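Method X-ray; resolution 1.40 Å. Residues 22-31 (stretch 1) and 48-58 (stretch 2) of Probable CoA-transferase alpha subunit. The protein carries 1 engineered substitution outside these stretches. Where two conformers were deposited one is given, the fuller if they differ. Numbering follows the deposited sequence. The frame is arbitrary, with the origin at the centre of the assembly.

Stretch 1, residues 22-31: SLDDAVGELR
Stretch 2 48-58: MALVRALLRSD

Two helices of one chain pack obliquely: the helix that begins at Leu-23 crosses helix 48-56 at -66°, with axes 9.0 Å apart at closest approach. The register is set by three CA–CA pairs, Leu-23 to Leu-50 at 6.0 Å, Asp-24 to Ala-53 at 5.9 Å and Val-27 to Leu-54 at 6.1 Å. Together the stretches bury 439 Å².

Apolar packing carries most of the contact. Leu-23 (m, t) points toward the second helix and sits as a knob among Ala-49, Leu-50, Ala-53 and Arg-56; its CD2 lies 3.8 Å from both Ala-49 CB and Leu-50 CD2. One turn on, Val-27 (chi1 t) places CG2 3.6 Å from Ala-53 CB and CG1 4.0 Å from Leu-54 CD2. Ala-53 faces both residues with a lone methyl, a small side chain where the backbones come close. Leu-50 (m, t) leaves its backbone sideways, yet its CD2 reaches Ala-26 CB at 4.0 Å. Leu-54, its chi1 off-rotamer at -101°, likewise swings its end inward, and CD2 meets Leu-30 CD1 (m, t) at 4.1 Å.

The polar link lies at the more exposed margin. Arg-56 (m, t, m, chi4 -87°) extends its guanidinium to Asp-24 (m, chi2 -20°): NH2 donates to OD1 at 2.9 Å in a salt bridge, supplemented by a weak bond from NE to OD1 at 3.5 Å. The carboxylate approaches the guanidinium edge near its plane. A water donates to Asp-24 OD1 and to Ala-53 O, both at 2.8 Å, tying the acid to the opposing backbone.

Local bonds finish the ends. Ser-22 (p) caps the first helix, its OG accepting from Asp-25 N at 2.9 Å. Ser-57 (p), just past the second, donates from OG to Leu-54 O at 2.7 Å while that OG packs 3.6 Å from Val-27 CG1.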

ATOM      1  N   SER A  22      11.877  29.031   4.230  1.00 18.28           N
ATOM      2  CA  SER A  22      13.132  28.712   4.895  1.00 19.30           C
ATOM      3  C   SER A  22      12.908  27.683   6.004  1.00 17.61           C
ATOM      4  O   SER A  22      11.777  27.391   6.402  1.00 19.36           O
ATOM      5  CB  SER A  22      13.748  29.969   5.500  1.00 21.87           C
ATOM      6  OG  SER A  22      12.970  30.388   6.607  1.00 22.46           O
ATOM      7  N   LEU A  23      14.017  27.127   6.503  1.00 20.35           N
ATOM      8  CA  LEU A  23      13.958  26.215   7.643  1.00 18.82           C
ATOM      9  C   LEU A  23      13.270  26.867   8.833  1.00 20.36           C
ATOM     10  O   LEU A  23      12.386  26.268   9.458  1.00 19.60           O
ATOM     11  CB  LEU A  23      15.374  25.789   8.040  1.00 21.79           C
ATOM     12  CG  LEU A  23      16.055  24.841   7.054  1.00 19.27           C
ATOM     13  CD1 LEU A  23      17.551  24.838   7.301  1.00 21.14           C
ATOM     14  CD2 LEU A  23      15.492  23.440   7.198  1.00 19.37           C
ATOM     15  N   ASP A  24      13.683  28.092   9.176  1.00 20.94           N
ATOM     16  CA  ASP A  24      13.092  28.779  10.319  1.00 18.83           C
ATOM     17  C   ASP A  24      11.629  29.138  10.063  1.00 19.42           C
ATOM     18  O   ASP A  24      10.809  29.103  10.990  1.00 22.50           O
ATOM     19  CB  ASP A  24      13.920  30.017  10.674  1.00 22.48           C
ATOM     20  CG  ASP A  24      15.273  29.670  11.288  1.00 24.25           C
ATOM     21  OD1 ASP A  24      15.453  28.543  11.789  1.00 24.93           O
ATOM     22  OD2 ASP A  24      16.166  30.541  11.286  1.00 28.18           O
ATOM     23  N   ASP A  25      11.288  29.510   8.820  1.00 24.89           N
ATOM     24  CA  ASP A  25       9.889  29.748   8.453  1.00 24.43           C
ATOM     25  C   ASP A  25       9.040  28.516   8.726  1.00 19.83           C
ATOM     26  O   ASP A  25       7.939  28.607   9.284  1.00 21.18           O
ATOM     27  CB  ASP A  25       9.772  30.053   6.953  1.00 34.41           C
ATOM     28  CG  ASP A  25      10.216  31.451   6.572  1.00 53.19           C
ATOM     29  OD1 ASP A  25      10.256  32.346   7.439  1.00 31.77           O
ATOM     30  OD2 ASP A  25      10.496  31.655   5.369  1.00 42.38           O
ATOM     31  N   ALA A  26       9.521  27.349   8.294  1.00 18.81           N
ATOM     32  CA  ALA A  26       8.742  26.126   8.452  1.00 19.69           C
ATOM     33  C   ALA A  26       8.508  25.815   9.924  1.00 17.93           C
ATOM     34  O   ALA A  26       7.380  25.510  10.336  1.00 19.42           O
ATOM     35  CB  ALA A  26       9.442  24.962   7.744  1.00 19.80           C
ATOM     36  N   VAL A  27       9.558  25.924  10.742  1.00 19.52           N
ATOM     37  CA  VAL A  27       9.396  25.688  12.171  1.00 17.89           C
ATOM     38  C   VAL A  27       8.513  26.759  12.798  1.00 19.80           C
ATOM     39  O   VAL A  27       7.808  26.493  13.782  1.00 20.07           O
ATOM     40  CB  VAL A  27      10.777  25.534  12.837  1.00 21.37           C
ATOM     41  CG1 VAL A  27      10.665  25.474  14.370  1.00 22.77           C
ATOM     42  CG2 VAL A  27      11.439  24.272  12.289  1.00 23.83           C
ATOM     43  N   GLY A  28       8.499  27.964  12.218  1.00 20.10           N
ATOM     44  CA  GLY A  28       7.602  29.020  12.664  1.00 18.27           C
ATOM     45  C   GLY A  28       6.127  28.693  12.506  1.00 18.67           C
ATOM     46  O   GLY A  28       5.285  29.361  13.118  1.00 23.55           O
ATOM     47  N   GLU A  29       5.791  27.705  11.676  1.00 18.94           N
ATOM     48  CA  GLU A  29       4.423  27.221  11.534  0.62 19.63           C
ATOM     49  C   GLU A  29       4.064  26.160  12.562  1.00 21.89           C
ATOM     50  O   GLU A  29       2.888  25.785  12.664  1.00 23.55           O
ATOM     51  CB  GLU A  29       4.214  26.626  10.136  0.62 21.86           C
ATOM     52  CG  GLU A  29       4.266  27.638   9.010  0.62 22.55           C
ATOM     53  CD  GLU A  29       3.314  28.792   9.236  0.62 25.62           C
ATOM     54  OE1 GLU A  29       3.786  29.938   9.385  0.62 37.71           O
ATOM     55  OE2 GLU A  29       2.090  28.550   9.278  0.62 28.61           O
ATOM     56  N   LEU A  30       5.045  25.648  13.298  1.00 18.50           N
ATOM     57  CA  LEU A  30       4.808  24.650  14.328  1.00 17.75           C
ATOM     58  C   LEU A  30       4.542  25.336  15.662  1.00 21.10           C
ATOM     59  O   LEU A  30       4.860  26.511  15.859  1.00 20.97           O
ATOM     60  CB  LEU A  30       6.010  23.716  14.447  1.00 17.12           C
ATOM     61  CG  LEU A  30       6.453  23.081  13.128  1.00 16.73           C
ATOM     62  CD1 LEU A  30       7.706  22.250  13.361  1.00 18.82           C
ATOM     63  CD2 LEU A  30       5.328  22.229  12.512  1.00 17.29           C
ATOM     64  N   ARG A  31       3.936  24.588  16.578  1.00 20.71           N
ATOM     65  CA  ARG A  31       3.575  25.123  17.879  1.00 22.43           C
ATOM     66  C   ARG A  31       3.883  24.089  18.946  1.00 20.47           C
ATOM     67  O   ARG A  31       3.796  22.881  18.706  1.00 19.73           O
ATOM     68  CB  ARG A  31       2.082  25.466  17.956  1.00 28.19           C
ATOM     69  CG  ARG A  31       1.597  26.437  16.897  1.00 32.30           C
ATOM     70  CD  ARG A  31       2.107  27.840  17.178  1.00 46.24           C
ATOM     71  NE  ARG A  31       1.525  28.823  16.270  1.00 63.60           N
ATOM     72  CZ  ARG A  31       2.115  29.258  15.163  1.00 47.49           C
ATOM     73  NH1 ARG A  31       1.511  30.154  14.395  1.00 47.90           N
ATOM     74  NH2 ARG A  31       3.314  28.805  14.829  1.00 39.31           N
ATOM     75  N   MET A  48      17.141  16.286   9.166  1.00 15.06           N
ATOM     76  CA  MET A  48      17.981  16.749  10.263  1.00 14.35           C
ATOM     77  C   MET A  48      18.116  18.266  10.279  1.00 16.45           C
ATOM     78  O   MET A  48      18.208  18.864  11.361  1.00 17.07           O
ATOM     79  CB  MET A  48      19.357  16.082  10.199  1.00 16.00           C
ATOM     80  CG  MET A  48      19.354  14.577  10.381  1.00 14.79           C
ATOM     81  SD  MET A  48      18.785  14.033  12.000  1.00 16.78           S
ATOM     82  CE  MET A  48      20.251  14.370  12.973  1.00 21.70           C
ATOM     83  N   ALA A  49      18.122  18.910   9.108  1.00 16.10           N
ATOM     84  CA  ALA A  49      18.121  20.368   9.085  1.00 17.50           C
ATOM     85  C   ALA A  49      16.854  20.925   9.723  1.00 17.20           C
ATOM     86  O   ALA A  49      16.912  21.900  10.482  1.00 17.71           O
ATOM     87  CB  ALA A  49      18.315  20.883   7.656  1.00 17.53           C
ATOM     88  N   LEU A  50      15.699  20.309   9.450  1.00 16.62           N
ATOM     89  CA  LEU A  50      14.471  20.756  10.107  1.00 16.97           C
ATOM     90  C   LEU A  50      14.516  20.491  11.609  1.00 16.77           C
ATOM     91  O   LEU A  50      14.058  21.321  12.407  1.00 17.49           O
ATOM     92  CB  LEU A  50      13.250  20.102   9.452  1.00 15.67           C
ATOM     93  CG  LEU A  50      12.822  20.721   8.106  1.00 15.73           C
ATOM     94  CD1 LEU A  50      11.923  19.762   7.302  1.00 16.30           C
ATOM     95  CD2 LEU A  50      12.123  22.075   8.306  1.00 17.54           C
ATOM     96  N   VAL A  51      15.105  19.362  12.019  1.00 16.76           N
ATOM     97  CA  VAL A  51      15.257  19.075  13.447  1.00 15.60           C
ATOM     98  C   VAL A  51      16.167  20.103  14.119  1.00 18.51           C
ATOM     99  O   VAL A  51      15.879  20.575  15.227  1.00 17.18           O
ATOM    100  CB  VAL A  51      15.743  17.630  13.670  1.00 17.21           C
ATOM    101  CG1 VAL A  51      16.132  17.412  15.133  1.00 20.60           C
ATOM    102  CG2 VAL A  51      14.669  16.643  13.248  1.00 16.72           C
ATOM    103  N   ARG A  52      17.279  20.462  13.471  1.00 16.80           N
ATOM    104  CA  ARG A  52      18.140  21.507  14.025  1.00 16.65           C
ATOM    105  C   ARG A  52      17.406  22.841  14.125  1.00 17.19           C
ATOM    106  O   ARG A  52      17.621  23.605  15.073  1.00 17.89           O
ATOM    107  CB  ARG A  52      19.432  21.641  13.206  1.00 18.49           C
ATOM    108  CG  ARG A  52      20.417  20.487  13.423  1.00 18.85           C
ATOM    109  CD  ARG A  52      21.715  20.642  12.644  1.00 21.73           C
ATOM    110  NE  ARG A  52      21.564  20.430  11.205  1.00 19.95           N
ATOM    111  CZ  ARG A  52      21.680  19.247  10.603  1.00 21.32           C
ATOM    112  NH1 ARG A  52      21.931  18.145  11.317  1.00 18.76           N
ATOM    113  NH2 ARG A  52      21.543  19.166   9.287  1.00 22.02           N
ATOM    114  N   ALA A  53      16.524  23.136  13.164  1.00 17.30           N
ATOM    115  CA  ALA A  53      15.732  24.360  13.252  1.00 18.98           C
ATOM    116  C   ALA A  53      14.753  24.295  14.421  1.00 16.77           C
ATOM    117  O   ALA A  53      14.514  25.306  15.097  1.00 17.69           O
ATOM    118  CB  ALA A  53      15.012  24.626  11.927  1.00 19.76           C
ATOM    119  N   LEU A  54      14.186  23.113  14.684  1.00 18.20           N
ATOM    120  CA  LEU A  54      13.375  22.937  15.888  1.00 18.36           C
ATOM    121  C   LEU A  54      14.181  23.226  17.152  1.00 19.56           C
ATOM    122  O   LEU A  54      13.680  23.880  18.077  1.00 20.94           O
ATOM    123  CB  LEU A  54      12.816  21.516  15.935  1.00 21.93           C
ATOM    124  CG  LEU A  54      11.364  21.358  15.503  1.00 24.44           C
ATOM    125  CD1 LEU A  54      10.982  19.878  15.436  1.00 20.27           C
ATOM    126  CD2 LEU A  54      10.441  22.102  16.448  1.00 23.63           C
ATOM    127  N   LEU A  55      15.427  22.739  17.217  1.00 19.00           N
ATOM    128  CA  LEU A  55      16.267  22.968  18.389  1.00 19.37           C
ATOM    129  C   LEU A  55      16.533  24.450  18.605  1.00 22.60           C
ATOM    130  O   LEU A  55      16.602  24.915  19.747  1.00 25.17           O
ATOM    131  CB  LEU A  55      17.587  22.203  18.256  1.00 25.66           C
ATOM    132  CG  LEU A  55      17.674  20.901  19.064  1.00 31.06           C
ATOM    133  CD1 LEU A  55      16.526  19.971  18.726  1.00 26.70           C
ATOM    134  CD2 LEU A  55      19.018  20.207  18.854  1.00 31.13           C
ATOM    135  N   ARG A  56      16.705  25.205  17.520  1.00 19.76           N
ATOM    136  CA  ARG A  56      16.938  26.640  17.640  1.00 20.87           C
ATOM    137  C   ARG A  56      15.701  27.365  18.148  1.00 20.03           C
ATOM    138  O   ARG A  56      15.824  28.427  18.768  1.00 21.08           O
ATOM    139  CB  ARG A  56      17.337  27.215  16.280  1.00 26.68           C
ATOM    140  CG  ARG A  56      18.704  26.797  15.792  1.00 28.99           C
ATOM    141  CD  ARG A  56      19.173  27.681  14.650  1.00 27.57           C
ATOM    142  NE  ARG A  56      18.318  27.609  13.473  1.00 24.47           N
ATOM    143  CZ  ARG A  56      18.450  26.700  12.508  1.00 23.37           C
ATOM    144  NH1 ARG A  56      19.407  25.784  12.584  1.00 24.21           N
ATOM    145  NH2 ARG A  56      17.637  26.714  11.463  1.00 26.78           N
ATOM    146  N   SER A  57      14.513  26.819  17.885  1.00 20.02           N
ATOM    147  CA  SER A  57      13.245  27.437  18.237  1.00 19.75           C
ATOM    148  C   SER A  57      12.891  27.153  19.694  1.00 22.77           C
ATOM    149  O   SER A  57      13.562  26.388  20.390  1.00 21.67           O
ATOM    150  CB  SER A  57      12.121  26.902  17.346  1.00 18.98           C
ATOM    151  OG  SER A  57      11.628  25.641  17.801  1.00 19.18           O
ATOM    152  N   ASP A  58      11.803  27.774  20.146  1.00 20.64           N
ATOM    153  CA  ASP A  58      11.242  27.500  21.463  1.00 22.79           C
ATOM    154  C   ASP A  58      10.104  26.491  21.430  1.00 24.31           C
ATOM    155  O   ASP A  58       9.422  26.312  22.444  1.00 26.11           O
ATOM    156  CB  ASP A  58      10.797  28.794  22.153  1.00 27.32           C
ATOM    157  CG  ASP A  58       9.640  29.484  21.448  1.00 34.36           C
ATOM    158  OD1 ASP A  58       9.207  29.021  20.371  1.00 37.94           O
ATOM    159  OD2 ASP A  58       9.160  30.506  21.982  1.00 49.99           O
TER
HETATM  160  O   HOH W   1      13.939  27.778  13.978  1.00 22.20           O